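Local coordinates for osmolarity sensor protein EnvZ (Escherichia coli, PDB 5XGA) that probably senses changes in osmolarity at the cell envelope through its periplasmic domain and, as a histidine kinase, passes the signal on by phosphorylation, at residues A[21-26]-A[45-50]; A[27-32]-A[37-42]; A[62-67]-A[99-104]. All coordinates share one frame; numbering follows the deposited sequence.

Contact 1: A[21-26]-A[45-50]; sequences VRMLMT and REIYRE. With CPS (3-[(3-cholamidopropyl)dimethylammonio]-1-propanesulfonate), chain C.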
loop_
_atom_site.group_PDB
_atom_site.type_symbol
_atom_site.label_atom_id
_atom_site.label_comp_id
_atom_site.label_asym_id
_atom_site.label_seq_id
_atom_site.Cartn_x
_atom_site.Cartn_y
_atom_site.Cartn_z
ATOM N N VAL A 21 -0.342 5.045 -2.690
ATOM C CA VAL A 21 1.088 4.895 -2.437
ATOM C C VAL A 21 1.915 5.489 -3.579
ATOM O O VAL A 21 2.994 6.045 -3.357
ATOM C CB VAL A 21 1.472 3.443 -2.238
ATOM C CG1 VAL A 21 2.991 3.295 -2.270
ATOM C CG2 VAL A 21 0.909 2.957 -0.910
ATOM N N ARG A 22 1.399 5.381 -4.794
ATOM C CA ARG A 22 2.076 5.965 -5.946
ATOM C C ARG A 22 2.235 7.478 -5.735
ATOM O O ARG A 22 3.282 8.058 -6.021
ATOM C CB ARG A 22 1.293 5.665 -7.223
ATOM C CG ARG A 22 2.039 6.010 -8.487
ATOM C CD ARG A 22 1.208 5.704 -9.709
ATOM N NE ARG A 22 1.701 6.459 -10.856
ATOM C CZ ARG A 22 0.978 6.721 -11.940
ATOM N NH1 ARG A 22 -0.269 6.278 -12.029
ATOM N NH2 ARG A 22 1.506 7.427 -12.933
ATOM N N MET A 23 1.196 8.105 -5.193
ATOM C CA MET A 23 1.238 9.530 -4.887
ATOM C C MET A 23 2.142 9.833 -3.694
ATOM O O MET A 23 2.821 10.855 -3.679
ATOM C CB MET A 23 -0.179 10.063 -4.626
ATOM C CG MET A 23 -0.949 10.493 -5.874
ATOM S SD MET A 23 -2.664 10.965 -5.484
ATOM C CE MET A 23 -3.373 9.355 -5.171
ATOM N N LEU A 24 2.158 8.947 -2.693
ATOM C CA LEU A 24 3.079 9.100 -1.574
ATOM C C LEU A 24 4.489 9.220 -2.072
ATOM O O LEU A 24 5.319 9.928 -1.498
ATOM C CB LEU A 24 3.012 7.909 -0.633
ATOM C CG LEU A 24 2.020 8.003 0.497
ATOM C CD1 LEU A 24 2.213 6.763 1.338
ATOM C CD2 LEU A 24 2.287 9.300 1.278
ATOM N N MET A 25 4.746 8.494 -3.152
ATOM C CA MET A 25 6.100 8.252 -3.617
ATOM C C MET A 25 6.726 9.398 -4.379
ATOM O O MET A 25 7.929 9.384 -4.625
ATOM C CB MET A 25 6.117 7.003 -4.497
ATOM C CG MET A 25 6.156 5.727 -3.700
ATOM S SD MET A 25 6.267 4.265 -4.753
ATOM C CE MET A 25 5.432 4.853 -6.207
ATOM N N THR A 26 5.936 10.396 -4.762
ATOM C CA THR A 26 6.483 11.411 -5.650
ATOM C C THR A 26 5.792 12.765 -5.496
ATOM O O THR A 26 4.686 12.854 -4.973
ATOM C CB THR A 26 6.374 10.934 -7.122
ATOM O OG1 THR A 26 7.062 11.844 -7.994
ATOM C CG2 THR A 26 4.907 10.834 -7.539
ATOM N N ARG A 45 0.830 13.980 2.917
ATOM C CA ARG A 45 0.661 13.892 4.362
ATOM C C ARG A 45 -0.679 13.274 4.738
ATOM O O ARG A 45 -0.750 12.437 5.634
ATOM C CB ARG A 45 0.794 15.276 5.001
ATOM C CG ARG A 45 2.224 15.732 5.182
ATOM C CD ARG A 45 2.310 16.994 6.023
ATOM N NE ARG A 45 1.689 18.137 5.359
ATOM C CZ ARG A 45 2.339 19.001 4.580
ATOM N NH1 ARG A 45 3.639 18.855 4.357
ATOM N NH2 ARG A 45 1.688 20.017 4.022
ATOM N N GLU A 46 -1.747 13.669 4.051
ATOM C CA GLU A 46 -3.076 13.167 4.407
ATOM C C GLU A 46 -3.280 11.709 3.969
ATOM O O GLU A 46 -3.915 10.926 4.674
ATOM C CB GLU A 46 -4.161 14.059 3.807
ATOM C CG GLU A 46 -5.491 13.968 4.537
ATOM C CD GLU A 46 -5.359 14.222 6.033
ATOM O OE1 GLU A 46 -5.371 13.243 6.818
ATOM O OE2 GLU A 46 -5.243 15.401 6.426
ATOM N N ILE A 47 -2.752 11.343 2.806
ATOM C CA ILE A 47 -2.790 9.939 2.363
ATOM C C ILE A 47 -2.116 9.017 3.373
ATOM O O ILE A 47 -2.657 7.965 3.738
ATOM C CB ILE A 47 -2.081 9.734 1.005
ATOM C CG1 ILE A 47 -2.944 10.272 -0.136
ATOM C CG2 ILE A 47 -1.797 8.238 0.791
ATOM C CD1 ILE A 47 -2.195 10.425 -1.490
ATOM N N TYR A 48 -0.920 9.411 3.802
ATOM C CA TYR A 48 -0.171 8.642 4.790
ATOM C C TYR A 48 -1.015 8.441 6.049
ATOM O O TYR A 48 -1.169 7.331 6.526
ATOM C CB TYR A 48 1.147 9.331 5.142
ATOM C CG TYR A 48 2.098 8.427 5.920
ATOM C CD1 TYR A 48 2.994 7.598 5.254
ATOM C CD2 TYR A 48 2.080 8.386 7.312
ATOM C CE1 TYR A 48 3.847 6.754 5.950
ATOM C CE2 TYR A 48 2.944 7.550 8.022
ATOM C CZ TYR A 48 3.821 6.737 7.331
ATOM O OH TYR A 48 4.683 5.903 8.010
ATOM N N ARG A 49 -1.583 9.515 6.577
ATOM C CA ARG A 49 -2.396 9.379 7.782
ATOM C C ARG A 49 -3.669 8.577 7.562
ATOM O O ARG A 49 -3.972 7.662 8.328
ATOM C CB ARG A 49 -2.739 10.757 8.337
ATOM C CG ARG A 49 -1.551 11.475 8.913
ATOM C CD ARG A 49 -1.971 12.722 9.672
ATOM N NE ARG A 49 -0.942 13.753 9.602
ATOM C CZ ARG A 49 -1.045 14.860 8.872
ATOM N NH1 ARG A 49 -2.144 15.092 8.158
ATOM N NH2 ARG A 49 -0.051 15.738 8.864
ATOM N N GLU A 50 -4.417 8.912 6.518
ATOM C CA GLU A 50 -5.687 8.245 6.252
ATOM C C GLU A 50 -5.502 6.746 5.978
ATOM O O GLU A 50 -6.357 5.937 6.331
ATOM C CB GLU A 50 -6.398 8.916 5.072
ATOM C CG GLU A 50 -7.797 8.385 4.800
ATOM C CD GLU A 50 -8.758 8.610 5.963
ATOM O OE1 GLU A 50 -8.597 9.615 6.692
ATOM O OE2 GLU A 50 -9.672 7.775 6.149
HETATM C C1 CPS C . 5.741 15.125 4.387
HETATM C C2 CPS C . 5.514 13.667 4.030
HETATM C C3 CPS C . 5.118 12.579 6.347
HETATM C C4 CPS C . 5.786 11.910 7.549
HETATM C C5 CPS C . 6.632 10.698 7.200
HETATM C C6 CPS C . 7.234 10.773 5.823
HETATM C C7 CPS C . 7.703 9.367 5.622
HETATM C C8 CPS C . 8.575 9.347 6.851
HETATM C C9 CPS C . 8.020 10.432 7.792
HETATM C C10 CPS C . 5.727 9.499 7.413
HETATM C C11 CPS C . 4.032 13.402 4.055
HETATM C C12 CPS C . 5.520 16.151 3.277
HETATM C C13 CPS C . 6.254 15.848 1.987
HETATM C C14 CPS C . 6.996 14.532 2.113
HETATM C C15 CPS C . 6.070 13.442 2.609
HETATM C C16 CPS C . 6.725 12.099 2.388
HETATM C C17 CPS C . 7.502 11.695 3.612
HETATM C C18 CPS C . 6.486 11.420 4.695
HETATM C C19 CPS C . 6.049 12.771 5.162
HETATM C C20 CPS C . 8.220 10.013 9.262
HETATM C C21 CPS C . 7.482 10.870 10.295
HETATM C C22 CPS C . 9.695 9.866 9.654
HETATM C C23 CPS C . 10.357 8.507 9.415
HETATM C C24 CPS C . 11.784 8.450 9.969
HETATM C C25 CPS C . 11.968 6.126 9.219
HETATM C C26 CPS C . 12.094 4.857 10.069
HETATM C C27 CPS C . 13.517 4.649 10.598
HETATM C C28 CPS C . 13.456 2.669 9.289
HETATM C C29 CPS C . 14.742 4.527 8.561
HETATM C C30 CPS C . 15.515 3.357 10.487
HETATM N N1 CPS C . 12.491 7.327 9.858
HETATM N N2 CPS C . 14.314 3.767 9.736
HETATM O O1 CPS C . 12.316 9.401 10.522
HETATM O O2 CPS C . 7.104 16.951 1.691
HETATM O O3 CPS C . 8.357 12.757 4.019
HETATM O O4 CPS C . 6.524 12.871 8.265
#
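Tyr48 swings its ring opposite the backbone N (chi1 -167°), while Ile47, one residue earlier on the same helix, sets CG2 opposite its N and CG1 beside it (chi1 -75°); between them the two side chains hold Leu24 of segment 21-26. Ile47 CG2 lies 3.8 Å from Leu24 CG, the two side chains sliding past each other in opposite directions. The other Ile47 branch reaches Met23, which it crosses at about a right angle: CD1 sits 3.7 Å from Met23 CB and also touches the SD and CE of that thioether, whose chain bends at chi3. Leu24 splits its two methyls between Tyr48 CB and the ring edge: CD2 is 4.0 Å from Tyr48 CB, and CD1 lies near the ring plane, 4.1 Å from Tyr48 CD1. One face of the same ring receives the detergent CHAPS of chain C, whose methyl C10 lies 3.4 Å from Tyr48 CZ, offset toward the rim. Arg45 lays its aliphatic CG against the steroid, near C11 and C1. No hydrogen bond spans the segments, and the interface is apolar. With an alanine here instead of Tyr48, the CHAPS methyl is likely to lose the ring face beneath it, and Leu24 CD1 the edge it rests beside. The helix pair lines two CHAPS sites, a second CHAPS touching Leu24 and Met25. The contact joins the C-terminal end of helix 10-24 to helix 41-51; Ile53 touches both Leu24 and Tyr48, Arg44 hydrogen-bonds the Leu24 carbonyl, and Leu83 of helix 73-83 packs on Val21, Arg22 and Met25.

Contact 2: A[27-32]-A[37-42]; sequences DKLQLE and LVVPPA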
loop_
_atom_site.group_PDB
_atom_site.type_symbol
_atom_site.label_atom_id
_atom_site.label_comp_id
_atom_site.label_asym_id
_atom_site.label_seq_id
_atom_site.Cartn_x
_atom_site.Cartn_y
_atom_site.Cartn_z
ATOM N N ASP A 27 6.452 13.818 -5.962
ATOM C CA ASP A 27 5.834 15.135 -5.985
ATOM C C ASP A 27 5.213 15.419 -7.360
ATOM O O ASP A 27 4.514 16.426 -7.540
ATOM C CB ASP A 27 6.853 16.220 -5.609
ATOM C CG ASP A 27 8.052 16.259 -6.550
ATOM O OD1 ASP A 27 8.232 15.301 -7.322
ATOM O OD2 ASP A 27 8.817 17.246 -6.505
ATOM N N LYS A 28 5.437 14.500 -8.298
ATOM C CA LYS A 28 4.927 14.609 -9.670
ATOM C C LYS A 28 4.574 13.243 -10.249
ATOM O O LYS A 28 5.440 12.368 -10.361
ATOM C CB LYS A 28 5.962 15.291 -10.583
ATOM C CG LYS A 28 6.344 16.703 -10.176
ATOM C CD LYS A 28 5.920 17.732 -11.236
ATOM C CE LYS A 28 6.661 19.064 -11.072
ATOM N NZ LYS A 28 6.436 19.708 -9.735
ATOM N N LEU A 29 3.307 13.042 -10.600
ATOM C CA LEU A 29 2.927 11.840 -11.340
ATOM C C LEU A 29 3.348 12.013 -12.790
ATOM O O LEU A 29 2.979 13.000 -13.429
ATOM C CB LEU A 29 1.428 11.572 -11.263
ATOM C CG LEU A 29 0.794 11.029 -9.985
ATOM C CD1 LEU A 29 -0.716 10.876 -10.194
ATOM C CD2 LEU A 29 1.421 9.700 -9.577
ATOM N N GLN A 30 4.119 11.057 -13.307
ATOM C CA GLN A 30 4.639 11.140 -14.667
ATOM C C GLN A 30 3.713 10.390 -15.600
ATOM O O GLN A 30 3.507 9.191 -15.441
ATOM C CB GLN A 30 6.058 10.568 -14.750
ATOM C CG GLN A 30 7.145 11.617 -14.921
ATOM C CD GLN A 30 7.165 12.191 -16.325
ATOM O OE1 GLN A 30 6.297 11.877 -17.141
ATOM N NE2 GLN A 30 8.155 13.029 -16.615
ATOM N N LEU A 31 3.137 11.098 -16.565
ATOM C CA LEU A 31 2.206 10.457 -17.481
ATOM C C LEU A 31 2.922 9.892 -18.701
ATOM O O LEU A 31 4.037 10.304 -19.050
ATOM C CB LEU A 31 1.104 11.428 -17.914
ATOM C CG LEU A 31 0.073 11.755 -16.831
ATOM C CD1 LEU A 31 -1.059 12.595 -17.404
ATOM C CD2 LEU A 31 -0.475 10.489 -16.204
ATOM N N GLU A 32 2.263 8.922 -19.324
ATOM C CA GLU A 32 2.738 8.277 -20.536
ATOM C C GLU A 32 3.224 9.301 -21.554
ATOM O O GLU A 32 4.265 9.114 -22.186
ATOM C CB GLU A 32 1.621 7.414 -21.133
ATOM C CG GLU A 32 0.202 7.992 -20.955
ATOM C CD GLU A 32 -0.368 7.779 -19.548
ATOM O OE1 GLU A 32 0.302 7.118 -18.723
ATOM O OE2 GLU A 32 -1.485 8.276 -19.269
ATOM N N LEU A 37 1.863 15.655 -13.494
ATOM C CA LEU A 37 0.834 16.193 -12.617
ATOM C C LEU A 37 1.416 16.409 -11.228
ATOM O O LEU A 37 1.888 15.462 -10.598
ATOM C CB LEU A 37 -0.372 15.239 -12.545
ATOM C CG LEU A 37 -0.914 14.717 -13.878
ATOM C CD1 LEU A 37 -1.977 13.650 -13.661
ATOM C CD2 LEU A 37 -1.481 15.854 -14.696
ATOM N N VAL A 38 1.376 17.643 -10.741
ATOM C CA VAL A 38 1.934 17.931 -9.434
ATOM C C VAL A 38 1.086 17.282 -8.327
ATOM O O VAL A 38 -0.141 17.212 -8.417
ATOM C CB VAL A 38 2.046 19.448 -9.196
ATOM C CG1 VAL A 38 2.720 20.115 -10.397
ATOM C CG2 VAL A 38 0.680 20.061 -8.944
ATOM N N VAL A 39 1.765 16.790 -7.299
ATOM C CA VAL A 39 1.125 16.196 -6.134
ATOM C C VAL A 39 1.401 17.119 -4.956
ATOM O O VAL A 39 2.528 17.198 -4.481
ATOM C CB VAL A 39 1.675 14.776 -5.840
ATOM C CG1 VAL A 39 1.036 14.189 -4.583
ATOM C CG2 VAL A 39 1.465 13.848 -7.041
ATOM N N PRO A 40 0.378 17.843 -4.491
ATOM C CA PRO A 40 0.626 18.748 -3.361
ATOM C C PRO A 40 1.115 17.984 -2.124
ATOM O O PRO A 40 0.593 16.906 -1.829
ATOM C CB PRO A 40 -0.745 19.387 -3.108
ATOM C CG PRO A 40 -1.468 19.293 -4.459
ATOM C CD PRO A 40 -0.990 17.965 -5.031
ATOM N N PRO A 41 2.122 18.521 -1.420
ATOM C CA PRO A 41 2.617 17.862 -0.198
ATOM C C PRO A 41 1.492 17.548 0.784
ATOM O O PRO A 41 1.458 16.471 1.373
ATOM C CB PRO A 41 3.578 18.893 0.402
ATOM C CG PRO A 41 3.996 19.738 -0.757
ATOM C CD PRO A 41 2.840 19.774 -1.713
ATOM N N ALA A 42 0.565 18.488 0.950
ATOM C CA ALA A 42 -0.555 18.287 1.872
ATOM C C ALA A 42 -1.308 16.987 1.593
ATOM O O ALA A 42 -1.743 16.309 2.522
ATOM C CB ALA A 42 -1.511 19.473 1.805
#
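Leu29 and Leu37 form an antiparallel hydrogen-bonded pair, their CA atoms 5.0 Å apart, and Lys28 with Val38 the adjoining non-hydrogen-bonded pair, in a two-stranded beta hairpin of strands 28-30 and 36-38. Leu29 and Leu37 exchange both backbone bonds: Leu29 N reaches Leu37 O at 2.8 Å, and Leu37 N returns a bond to Leu29 O. The carbonyl oxygen of Asp27 receives a CA-H contact from Val38. On the face carrying Lys28 and Val38, the two side chains lie side by side and point the same way; the lysine chain, bent at chi2 and chi4, runs its CD, CE and NZ along Val38 CG1, with NZ 3.8 Å from that methyl. On the face carrying Leu29 and Leu37 the contacts across the hairpin are apolar. Leu37 keeps CG beside its backbone N (chi1 -48°), and its CD1 meets Leu31 CD1 at 4.0 Å, while Leu29 CG rests against Val39 CG2. Tyr19 and Arg22 of helix 10-24 also touch Leu29, and Arg44 of helix 41-51 touches Asp27 and Val39. Pro40, in the N-cap position, leads from the hairpin into that helix. Just beyond the paired strands, Val39 N sits 2.8 Å from Asp27 O and above the carbonyl plane, 49° out of it, although the N-H points almost straight at the oxygen (164°).

Contact 3: A[62-67]-A[99-104]; sequences EEAGLR and VVWLKT. With CPS (3-[(3-cholamidopropyl)dimethylammonio]-1-propanesulfonate), chain B.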
loop_
_atom_site.group_PDB
_atom_site.type_symbol
_atom_site.label_atom_id
_atom_site.label_comp_id
_atom_site.label_asym_id
_atom_site.label_seq_id
_atom_site.Cartn_x
_atom_site.Cartn_y
_atom_site.Cartn_z
ATOM N N GLU A 62 8.178 -9.484 11.322
ATOM C CA GLU A 62 8.073 -10.932 11.420
ATOM C C GLU A 62 7.366 -11.342 12.709
ATOM O O GLU A 62 6.884 -12.465 12.833
ATOM C CB GLU A 62 9.460 -11.578 11.319
ATOM C CG GLU A 62 10.069 -11.481 9.916
ATOM C CD GLU A 62 11.431 -12.152 9.804
ATOM O OE1 GLU A 62 12.191 -12.132 10.796
ATOM O OE2 GLU A 62 11.746 -12.701 8.725
ATOM N N GLU A 63 7.269 -10.417 13.654
ATOM C CA GLU A 63 6.598 -10.703 14.919
ATOM C C GLU A 63 5.198 -10.082 15.018
ATOM O O GLU A 63 4.391 -10.500 15.846
ATOM C CB GLU A 63 7.472 -10.223 16.088
ATOM C CG GLU A 63 8.861 -10.869 16.133
ATOM C CD GLU A 63 9.797 -10.215 17.140
ATOM O OE1 GLU A 63 9.356 -9.290 17.858
ATOM O OE2 GLU A 63 10.980 -10.621 17.206
ATOM N N ALA A 64 4.892 -9.105 14.172
ATOM C CA ALA A 64 3.663 -8.333 14.359
ATOM C C ALA A 64 2.495 -8.823 13.502
ATOM O O ALA A 64 1.369 -8.319 13.623
ATOM C CB ALA A 64 3.924 -6.877 14.082
ATOM N N GLY A 65 2.758 -9.801 12.642
ATOM C CA GLY A 65 1.714 -10.375 11.810
ATOM C C GLY A 65 2.207 -10.823 10.448
ATOM O O GLY A 65 1.529 -11.569 9.742
ATOM N N LEU A 66 3.392 -10.360 10.075
ATOM C CA LEU A 66 3.957 -10.701 8.778
ATOM C C LEU A 66 4.119 -12.207 8.626
ATOM O O LEU A 66 3.948 -12.755 7.544
ATOM C CB LEU A 66 5.303 -10.010 8.589
ATOM C CG LEU A 66 6.023 -10.378 7.293
ATOM C CD1 LEU A 66 5.195 -9.954 6.091
ATOM C CD2 LEU A 66 7.395 -9.743 7.260
ATOM N N ARG A 67 4.434 -12.887 9.721
ATOM C CA ARG A 67 4.770 -14.300 9.626
ATOM C C ARG A 67 3.586 -15.153 9.193
ATOM O O ARG A 67 3.767 -16.201 8.579
ATOM C CB ARG A 67 5.334 -14.797 10.952
ATOM C CG ARG A 67 6.847 -14.644 11.050
ATOM C CD ARG A 67 7.560 -15.849 10.481
ATOM N NE ARG A 67 7.039 -17.084 11.062
ATOM C CZ ARG A 67 7.488 -17.635 12.188
ATOM N NH1 ARG A 67 8.479 -17.067 12.864
ATOM N NH2 ARG A 67 6.946 -18.757 12.637
ATOM N N VAL A 99 -5.095 -7.516 6.686
ATOM C CA VAL A 99 -4.011 -6.568 6.852
ATOM C C VAL A 99 -3.024 -6.772 5.706
ATOM O O VAL A 99 -2.533 -7.884 5.496
ATOM C CB VAL A 99 -3.320 -6.742 8.209
ATOM C CG1 VAL A 99 -2.127 -5.796 8.337
ATOM C CG2 VAL A 99 -4.309 -6.494 9.327
ATOM N N VAL A 100 -2.758 -5.716 4.942
ATOM C CA VAL A 100 -1.829 -5.819 3.821
ATOM C C VAL A 100 -0.421 -5.477 4.284
ATOM O O VAL A 100 -0.212 -4.514 5.035
ATOM C CB VAL A 100 -2.229 -4.894 2.649
ATOM C CG1 VAL A 100 -1.105 -4.835 1.594
ATOM C CG2 VAL A 100 -3.543 -5.363 2.033
ATOM N N TRP A 101 0.529 -6.307 3.877
ATOM C CA TRP A 101 1.939 -6.078 4.140
ATOM C C TRP A 101 2.617 -5.855 2.791
ATOM O O TRP A 101 2.467 -6.670 1.889
ATOM C CB TRP A 101 2.564 -7.266 4.879
ATOM C CG TRP A 101 2.093 -7.399 6.297
ATOM C CD1 TRP A 101 0.988 -8.071 6.743
ATOM C CD2 TRP A 101 2.721 -6.842 7.455
ATOM N NE1 TRP A 101 0.885 -7.956 8.111
ATOM C CE2 TRP A 101 1.944 -7.209 8.571
ATOM C CE3 TRP A 101 3.870 -6.066 7.656
ATOM C CZ2 TRP A 101 2.279 -6.827 9.869
ATOM C CZ3 TRP A 101 4.204 -5.687 8.942
ATOM C CH2 TRP A 101 3.409 -6.066 10.035
ATOM N N LEU A 102 3.341 -4.745 2.672
ATOM C CA LEU A 102 3.879 -4.277 1.402
ATOM C C LEU A 102 5.362 -3.964 1.552
ATOM O O LEU A 102 5.764 -3.298 2.507
ATOM C CB LEU A 102 3.114 -3.024 0.933
ATOM C CG LEU A 102 3.701 -2.217 -0.217
ATOM C CD1 LEU A 102 3.577 -2.976 -1.534
ATOM C CD2 LEU A 102 3.049 -0.856 -0.325
ATOM N N LYS A 103 6.171 -4.467 0.620
ATOM C CA LYS A 103 7.571 -4.094 0.533
ATOM C C LYS A 103 7.880 -3.727 -0.918
ATOM O O LYS A 103 7.384 -4.377 -1.840
ATOM C CB LYS A 103 8.478 -5.237 1.025
ATOM C CG LYS A 103 9.964 -4.892 0.975
ATOM C CD LYS A 103 10.833 -5.926 1.677
ATOM C CE LYS A 103 10.968 -5.621 3.176
ATOM N NZ LYS A 103 12.007 -6.495 3.802
ATOM N N THR A 104 8.666 -2.671 -1.124
ATOM C CA THR A 104 9.012 -2.250 -2.487
ATOM C C THR A 104 10.499 -2.115 -2.677
ATOM O O THR A 104 11.259 -2.078 -1.710
ATOM C CB THR A 104 8.398 -0.890 -2.886
ATOM O OG1 THR A 104 9.218 0.174 -2.374
ATOM C CG2 THR A 104 6.941 -0.756 -2.401
HETATM C C1 CPS B . 6.381 3.893 0.229
HETATM C C2 CPS B . 7.007 4.630 1.390
HETATM C C3 CPS B . 7.663 6.539 -0.165
HETATM C C4 CPS B . 8.741 7.506 -0.597
HETATM C C5 CPS B . 9.316 8.241 0.566
HETATM C C6 CPS B . 9.785 7.223 1.571
HETATM C C7 CPS B . 10.551 7.982 2.613
HETATM C C8 CPS B . 11.225 9.042 1.772
HETATM C C9 CPS B . 10.637 8.955 0.363
HETATM C C10 CPS B . 8.237 9.186 1.080
HETATM C C11 CPS B . 5.928 5.506 1.982
HETATM C C12 CPS B . 7.315 2.858 -0.368
HETATM C C13 CPS B . 7.696 1.852 0.687
HETATM C C14 CPS B . 8.437 2.580 1.797
HETATM C C15 CPS B . 7.542 3.627 2.414
HETATM C C16 CPS B . 8.245 4.289 3.587
HETATM C C17 CPS B . 9.268 5.338 3.156
HETATM C C18 CPS B . 8.698 6.307 2.100
HETATM C C19 CPS B . 8.112 5.569 0.919
HETATM C C20 CPS B . 10.651 10.325 -0.348
HETATM C C21 CPS B . 9.871 10.403 -1.664
HETATM C C22 CPS B . 12.073 10.839 -0.546
HETATM C C23 CPS B . 12.233 12.292 -0.960
HETATM C C24 CPS B . 13.566 12.831 -0.454
HETATM C C25 CPS B . 14.748 14.340 1.096
HETATM C C26 CPS B . 14.495 15.308 2.268
HETATM C C27 CPS B . 15.764 15.858 2.945
HETATM C C28 CPS B . 15.093 18.142 3.092
HETATM C C29 CPS B . 14.406 16.619 4.780
HETATM C C30 CPS B . 16.713 17.175 4.704
HETATM N N1 CPS B . 13.532 13.744 0.520
HETATM N N2 CPS B . 15.505 16.973 3.878
HETATM O O1 CPS B . 14.636 12.464 -0.923
HETATM O O2 CPS B . 8.454 0.806 0.079
HETATM O O3 CPS B . 10.480 4.704 2.746
HETATM O O4 CPS B . 9.769 6.757 -1.191
#
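Trp101 presents one indole face to the turn after helix 58-64, and Leu66 lies over it. Leu66 CA stands 4.1 Å from the centroid of the five-membered ring, only 13° off the ring normal, a CH-pi contact, while Leu66 N lies 3.7 Å from Trp101 CZ2 above the same face, offset toward the rim. The Leu66 side chain crosses the tryptophan obliquely: CG turned opposite its own N (chi1 176°) carries CD1 to 4.0 Å from Trp101 CB, at the root of the indole. At the far end Ala64 meets the six-membered ring, its O at the edge near the ring plane and its CB 4.2 Å from Trp101 CH2. Between these two comes Gly65, with positive phi (147°); a side chain there would be directed at Trp101 CZ2 and would also collide with the carbonyl oxygen of Ala64. Further along the strand, Thr104 OG1 shares a 2.6 Å hydrogen bond with O2 of the chain B CHAPS. Glu92 of strand 87-92 accepts the indole N-H, and Tyr56 of strand 54-57 packs edge-to-face with Trp101. Strand 99-104 lies between strands 87-92 and 110-115 of the antiparallel sheet, with the end of helix 58-64 and the turn after it packed against it through this tryptophan.

From the N terminus, helix 10-24 enters contact 1, which closes a loop when helix 41-51 returns against it. Contact 2 falls wholly within that loop: the hairpin of strands 28-30 and 36-38 closes a shorter turn and then runs into helix 41-51, which both contacts use. The two touch, with Arg22 NE 3.5 Å from Leu29 CD2. Contact 3 opens only after contact 1 has closed, and its long loop takes in helix 73-83 and strand 87-92 before strand 99-104 meets the end of helix 58-64. It lies across the chain's centre from the other two, its centre about 19 Å from that of contact 1 and about 28 Å from that of contact 2.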